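Local structure of NADP-dependent glyceraldehyde-3-phosphate dehydrogenase (Bacillus halodurans, 3PRL) at residues Q415-T420 / A442-G447; K263-V268 / I296-V301. The protein probably catalyses the NADP-dependent, non-phosphorylating oxidation of glyceraldehyde 3-phosphate. All blocks are in the same frame, centred on the assembly; numbering follows the deposited sequence.

Contact 1. Residues Q415-T420 / A442-G447; sequences QASIFT and AKTERG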
loop_
_atom_site.group_PDB
_atom_site.type_symbol
_atom_site.label_atom_id
_atom_site.label_comp_id
_atom_site.label_asym_id
_atom_site.label_seq_id
_atom_site.Cartn_x
_atom_site.Cartn_y
_atom_site.Cartn_z
ATOM N N GLN D 415 -9.050 7.049 -24.449
ATOM C CA GLN D 415 -7.856 7.825 -24.169
ATOM C C GLN D 415 -7.873 9.146 -24.950
ATOM O O GLN D 415 -8.767 9.375 -25.742
ATOM C CB GLN D 415 -6.605 6.991 -24.492
ATOM C CG GLN D 415 -6.291 5.909 -23.449
ATOM C CD GLN D 415 -4.817 5.486 -23.454
ATOM O OE1 GLN D 415 -4.009 6.070 -24.158
ATOM N NE2 GLN D 415 -4.468 4.484 -22.625
ATOM N N ALA D 416 -6.893 10.019 -24.703
ATOM C CA ALA D 416 -6.767 11.297 -25.425
ATOM C C ALA D 416 -5.369 11.893 -25.314
ATOM O O ALA D 416 -4.626 11.584 -24.375
ATOM C CB ALA D 416 -7.803 12.319 -24.910
ATOM N N SER D 417 -5.033 12.766 -26.265
ATOM C CA SER D 417 -3.788 13.538 -26.236
ATOM C C SER D 417 -4.049 15.056 -26.179
ATOM O O SER D 417 -4.945 15.547 -26.872
ATOM C CB SER D 417 -2.958 13.232 -27.485
ATOM O OG SER D 417 -2.728 11.848 -27.663
ATOM N N ILE D 418 -3.281 15.782 -25.353
ATOM C CA ILE D 418 -3.226 17.251 -25.412
ATOM C C ILE D 418 -1.814 17.687 -25.814
ATOM O O ILE D 418 -0.819 17.194 -25.261
ATOM C CB ILE D 418 -3.602 17.959 -24.055
ATOM C CG1 ILE D 418 -4.699 17.212 -23.280
ATOM C CG2 ILE D 418 -3.970 19.450 -24.281
ATOM C CD1 ILE D 418 -6.035 17.115 -23.991
ATOM N N PHE D 419 -1.732 18.606 -26.775
ATOM C CA PHE D 419 -0.461 19.125 -27.267
ATOM C C PHE D 419 -0.304 20.639 -27.025
ATOM O O PHE D 419 -1.122 21.453 -27.482
ATOM C CB PHE D 419 -0.296 18.775 -28.741
ATOM C CG PHE D 419 -0.117 17.298 -29.002
ATOM C CD1 PHE D 419 1.149 16.721 -28.963
ATOM C CD2 PHE D 419 -1.216 16.489 -29.302
ATOM C CE1 PHE D 419 1.328 15.353 -29.216
ATOM C CE2 PHE D 419 -1.058 15.119 -29.549
ATOM C CZ PHE D 419 0.222 14.552 -29.501
ATOM N N THR D 420 0.744 20.992 -26.283
ATOM C CA THR D 420 0.910 22.323 -25.685
ATOM C C THR D 420 2.296 22.398 -25.061
ATOM O O THR D 420 2.861 21.375 -24.676
ATOM C CB THR D 420 -0.061 22.535 -24.499
ATOM O OG1 THR D 420 -1.207 21.687 -24.634
ATOM C CG2 THR D 420 -0.502 23.980 -24.397
ATOM N N ALA D 442 2.233 13.484 -26.158
ATOM C CA ALA D 442 2.577 12.168 -26.694
ATOM C C ALA D 442 1.289 11.515 -27.152
ATOM O O ALA D 442 0.197 11.970 -26.789
ATOM C CB ALA D 442 3.241 11.311 -25.635
ATOM N N LYS D 443 1.429 10.455 -27.945
ATOM C CA LYS D 443 0.283 9.786 -28.542
ATOM C C LYS D 443 -0.464 8.981 -27.485
ATOM O O LYS D 443 0.017 8.837 -26.352
ATOM C CB LYS D 443 0.722 8.889 -29.709
ATOM C CG LYS D 443 1.653 7.721 -29.333
ATOM C CD LYS D 443 2.371 7.173 -30.568
ATOM C CE LYS D 443 3.105 5.863 -30.302
ATOM N NZ LYS D 443 4.055 5.486 -31.431
ATOM N N THR D 444 -1.640 8.470 -27.849
ATOM C CA THR D 444 -2.349 7.555 -26.953
ATOM C C THR D 444 -1.803 6.146 -27.176
ATOM O O THR D 444 -1.448 5.778 -28.282
ATOM C CB THR D 444 -3.902 7.575 -27.114
ATOM O OG1 THR D 444 -4.253 7.313 -28.474
ATOM C CG2 THR D 444 -4.462 8.931 -26.739
ATOM N N GLU D 445 -1.734 5.366 -26.107
ATOM C CA GLU D 445 -1.304 3.970 -26.206
ATOM C C GLU D 445 -1.719 3.253 -24.944
ATOM O O GLU D 445 -1.905 3.866 -23.893
ATOM C CB GLU D 445 0.219 3.850 -26.393
ATOM C CG GLU D 445 1.006 4.089 -25.108
ATOM C CD GLU D 445 2.488 4.275 -25.331
ATOM O OE1 GLU D 445 3.092 3.466 -26.090
ATOM O OE2 GLU D 445 3.034 5.242 -24.739
ATOM N N ARG D 446 -1.834 1.943 -25.061
ATOM C CA ARG D 446 -2.186 1.098 -23.946
ATOM C C ARG D 446 -1.025 1.032 -22.951
ATOM O O ARG D 446 -1.221 1.170 -21.743
ATOM C CB ARG D 446 -2.524 -0.297 -24.467
ATOM C CG ARG D 446 -3.289 -1.125 -23.467
ATOM C CD ARG D 446 -2.835 -2.563 -23.517
ATOM N NE ARG D 446 -3.299 -3.334 -22.363
ATOM C CZ ARG D 446 -4.467 -3.958 -22.293
ATOM N NH1 ARG D 446 -4.770 -4.648 -21.201
ATOM N NH2 ARG D 446 -5.340 -3.884 -23.293
ATOM N N GLY D 447 0.186 0.822 -23.464
ATOM C CA GLY D 447 1.361 0.657 -22.614
ATOM C C GLY D 447 1.781 1.927 -21.888
ATOM O O GLY D 447 1.028 2.904 -21.846
#
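Gln415, Ser417 and Phe419 of a strand in the catalytic domain of this aldehyde dehydrogenase reach across to residues 442-446, the loop that follows the neighbouring strand 437-440 and runs back nearly antiparallel to 415-419. The packing centres on Thr444: its chi1 of 55° sets CG2 opposite the carbonyl carbon and against the strand, 3.4 Å from Ala416 N and 3.7 Å from Gln415 CB, while OG1 turns to bond with Asp264 OD2. Farther along, Phe419 inclines its ring past the Ala442 backbone, CE1 lying 3.7 Å from Ala442 N, with Thr277, Gln280 and Ile281 of helix 274-286 also touching the ring. Among the polar contacts, the Gln415 amide meets the loop backbone at Glu445 through its nitrogen and its oxygen. Gln415 NE2 donates to Glu445 O at 2.9 Å, from above the carbonyl plane, while Gln415 OE1 takes a weak, bent bond from Glu445 N at 3.1 Å. A leucine here would remove both partners, and the Glu445 peptide would probably lose its tie to the strand, leaving the loop freer to shift. Two residues on, the Ser417 OG hydroxyl donates to Ala442 O, 3.1 Å away, arriving on a lone pair within the plane of that carbonyl.

Contact 2. Residues K263-V268 / I296-V301; sequences KDPAIV and IKRVFV
A turn at chi3 of Arg298 (-70°) folds its guanidinium back toward Lys263, whose own chain, with CG anti to the backbone N (chi1 -165°) and a bend at chi2, crosses the arginine at about a right angle. NE and NH2 of Arg298 then grip one atom side-on, Lys263 O, at 3.1 and 2.8 Å; the oxygen lies close to the guanidinium plane. The lysine's NZ runs on to Val382 O and, through a water, to Lys297 O. Lys297 NZ forms a salt bridge with Glu386, and a second water links it to Asp264 N. Beyond these chains the backbones pair in parallel: Ala266 N donates to Arg298 O at 2.6 Å, Phe300 N to Ala266 O, and Val268 N to Phe300 O. On one face Pro265 CB meets the edge of the Phe300 ring at CE2, 3.5 Å away, under helix 400-409. On the other, Ala266 CB touches Ile296 CG2 at 3.7 Å, and Val268 CG2 rests against Val299 CG1 at 3.9 Å; Ile281 of helix 274-286 covers Ala266 and Ile296. Strand 264-268, that helix and strand 296-302 make up a beta-alpha-beta crossover unit in the aldehyde dehydrogenase catalytic domain.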
loop_
_atom_site.group_PDB
_atom_site.type_symbol
_atom_site.label_atom_id
_atom_site.label_comp_id
_atom_site.label_asym_id
_atom_site.label_seq_id
_atom_site.Cartn_x
_atom_site.Cartn_y
_atom_site.Cartn_z
ATOM N N LYS D 263 -12.555 6.592 -29.825
ATOM C CA LYS D 263 -12.287 7.625 -30.828
ATOM C C LYS D 263 -11.371 8.662 -30.166
ATOM O O LYS D 263 -11.805 9.787 -29.866
ATOM C CB LYS D 263 -13.597 8.219 -31.349
ATOM C CG LYS D 263 -13.497 9.052 -32.638
ATOM C CD LYS D 263 -13.544 8.217 -33.927
ATOM C CE LYS D 263 -13.596 9.146 -35.143
ATOM N NZ LYS D 263 -13.631 8.458 -36.479
ATOM N N ASP D 264 -10.122 8.265 -29.888
ATOM C CA ASP D 264 -9.191 9.137 -29.152
ATOM C C ASP D 264 -8.952 10.451 -29.919
ATOM O O ASP D 264 -8.604 10.429 -31.090
ATOM C CB ASP D 264 -7.835 8.450 -28.832
ATOM C CG ASP D 264 -7.977 7.136 -28.057
ATOM O OD1 ASP D 264 -8.953 6.953 -27.283
ATOM O OD2 ASP D 264 -7.089 6.264 -28.226
ATOM N N PRO D 265 -9.183 11.596 -29.261
ATOM C CA PRO D 265 -8.867 12.881 -29.886
ATOM C C PRO D 265 -7.424 13.292 -29.688
ATOM O O PRO D 265 -6.796 12.939 -28.676
ATOM C CB PRO D 265 -9.772 13.867 -29.152
ATOM C CG PRO D 265 -9.988 13.219 -27.779
ATOM C CD PRO D 265 -10.027 11.746 -28.053
ATOM N N ALA D 266 -6.899 14.027 -30.660
ATOM C CA ALA D 266 -5.650 14.726 -30.481
ATOM C C ALA D 266 -6.043 16.188 -30.396
ATOM O O ALA D 266 -6.721 16.702 -31.279
ATOM C CB ALA D 266 -4.742 14.485 -31.651
ATOM N N ILE D 267 -5.648 16.837 -29.309
ATOM C CA ILE D 267 -5.906 18.264 -29.153
ATOM C C ILE D 267 -4.592 19.010 -29.331
ATOM O O ILE D 267 -3.614 18.716 -28.636
ATOM C CB ILE D 267 -6.559 18.566 -27.790
ATOM C CG1 ILE D 267 -7.840 17.718 -27.645
ATOM C CG2 ILE D 267 -6.822 20.058 -27.644
ATOM C CD1 ILE D 267 -8.641 17.936 -26.369
ATOM N N VAL D 268 -4.577 19.945 -30.284
ATOM C CA VAL D 268 -3.391 20.734 -30.611
ATOM C C VAL D 268 -3.679 22.234 -30.412
ATOM O O VAL D 268 -4.433 22.840 -31.176
ATOM C CB VAL D 268 -2.899 20.439 -32.051
ATOM C CG1 VAL D 268 -1.440 20.810 -32.204
ATOM C CG2 VAL D 268 -3.094 18.958 -32.409
ATOM N N ILE D 296 -5.094 7.575 -31.939
ATOM C CA ILE D 296 -5.642 8.869 -32.289
ATOM C C ILE D 296 -6.482 8.735 -33.576
ATOM O O ILE D 296 -6.007 8.251 -34.600
ATOM C CB ILE D 296 -4.513 9.900 -32.483
ATOM C CG1 ILE D 296 -3.800 10.198 -31.151
ATOM C CG2 ILE D 296 -5.021 11.144 -33.211
ATOM C CD1 ILE D 296 -4.589 11.002 -30.146
ATOM N N LYS D 297 -7.731 9.165 -33.516
ATOM C CA LYS D 297 -8.633 9.026 -34.654
ATOM C C LYS D 297 -9.353 10.320 -34.957
ATOM O O LYS D 297 -10.242 10.334 -35.779
ATOM C CB LYS D 297 -9.659 7.927 -34.379
ATOM C CG LYS D 297 -9.106 6.515 -34.379
ATOM C CD LYS D 297 -10.085 5.621 -33.715
ATOM C CE LYS D 297 -9.581 4.210 -33.630
ATOM N NZ LYS D 297 -10.034 3.610 -32.327
ATOM N N ARG D 298 -8.950 11.397 -34.291
ATOM C CA ARG D 298 -9.600 12.704 -34.369
ATOM C C ARG D 298 -8.577 13.773 -34.024
ATOM O O ARG D 298 -7.944 13.693 -32.968
ATOM C CB ARG D 298 -10.695 12.806 -33.302
ATOM C CG ARG D 298 -12.096 12.447 -33.709
ATOM C CD ARG D 298 -13.071 12.977 -32.656
ATOM N NE ARG D 298 -12.995 12.269 -31.375
ATOM C CZ ARG D 298 -13.860 12.431 -30.373
ATOM N NH1 ARG D 298 -14.885 13.281 -30.501
ATOM N NH2 ARG D 298 -13.713 11.738 -29.244
ATOM N N VAL D 299 -8.413 14.775 -34.884
ATOM C CA VAL D 299 -7.600 15.924 -34.500
ATOM C C VAL D 299 -8.442 17.187 -34.358
ATOM O O VAL D 299 -8.943 17.723 -35.341
ATOM C CB VAL D 299 -6.439 16.207 -35.477
ATOM C CG1 VAL D 299 -5.608 17.388 -34.969
ATOM C CG2 VAL D 299 -5.558 14.972 -35.677
ATOM N N PHE D 300 -8.596 17.659 -33.128
ATOM C CA PHE D 300 -9.090 19.016 -32.907
ATOM C C PHE D 300 -7.871 19.936 -32.858
ATOM O O PHE D 300 -7.082 19.868 -31.915
ATOM C CB PHE D 300 -9.863 19.122 -31.587
ATOM C CG PHE D 300 -11.034 18.185 -31.476
ATOM C CD1 PHE D 300 -12.207 18.425 -32.180
ATOM C CD2 PHE D 300 -10.970 17.075 -30.644
ATOM C CE1 PHE D 300 -13.294 17.568 -32.066
ATOM C CE2 PHE D 300 -12.051 16.208 -30.526
ATOM C CZ PHE D 300 -13.212 16.452 -31.230
ATOM N N VAL D 301 -7.711 20.786 -33.869
ATOM C CA VAL D 301 -6.548 21.679 -33.944
ATOM C C VAL D 301 -6.962 23.149 -33.971
ATOM O O VAL D 301 -7.837 23.538 -34.742
ATOM C CB VAL D 301 -5.623 21.345 -35.168
ATOM C CG1 VAL D 301 -6.362 21.479 -36.483
ATOM C CG2 VAL D 301 -4.374 22.208 -35.154
HETATM O O HOH W 1 -11.074 8.007 -37.241
HETATM O O HOH W 2 -9.311 5.633 -30.448
#

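Overall arrangement
Contacts 1 and 2 lie side by side in one sheet, their centres about 9 Å apart, because strand 264-268 pairs in parallel with both 296-302 and 415-419. Phe419 N approaches Ile267 O at 2.6 Å and Gln415 N approaches Asp264 OD1 at 2.8 Å, both probable hydrogen bonds. Asp264 thus serves both contacts. Ile296 CD1 also packs on Ser417 OG, 3.2 Å away. Contact 1 reaches the predicted active-site Glu259 through Arg446, whose side chain lies about 3 Å from that of the glutamate and forms a salt bridge with it. In contact 2, the Lys297 side chain lies about 10 Å from Gly240, which binds NADP in this protein, although no cofactor is bound to this chain.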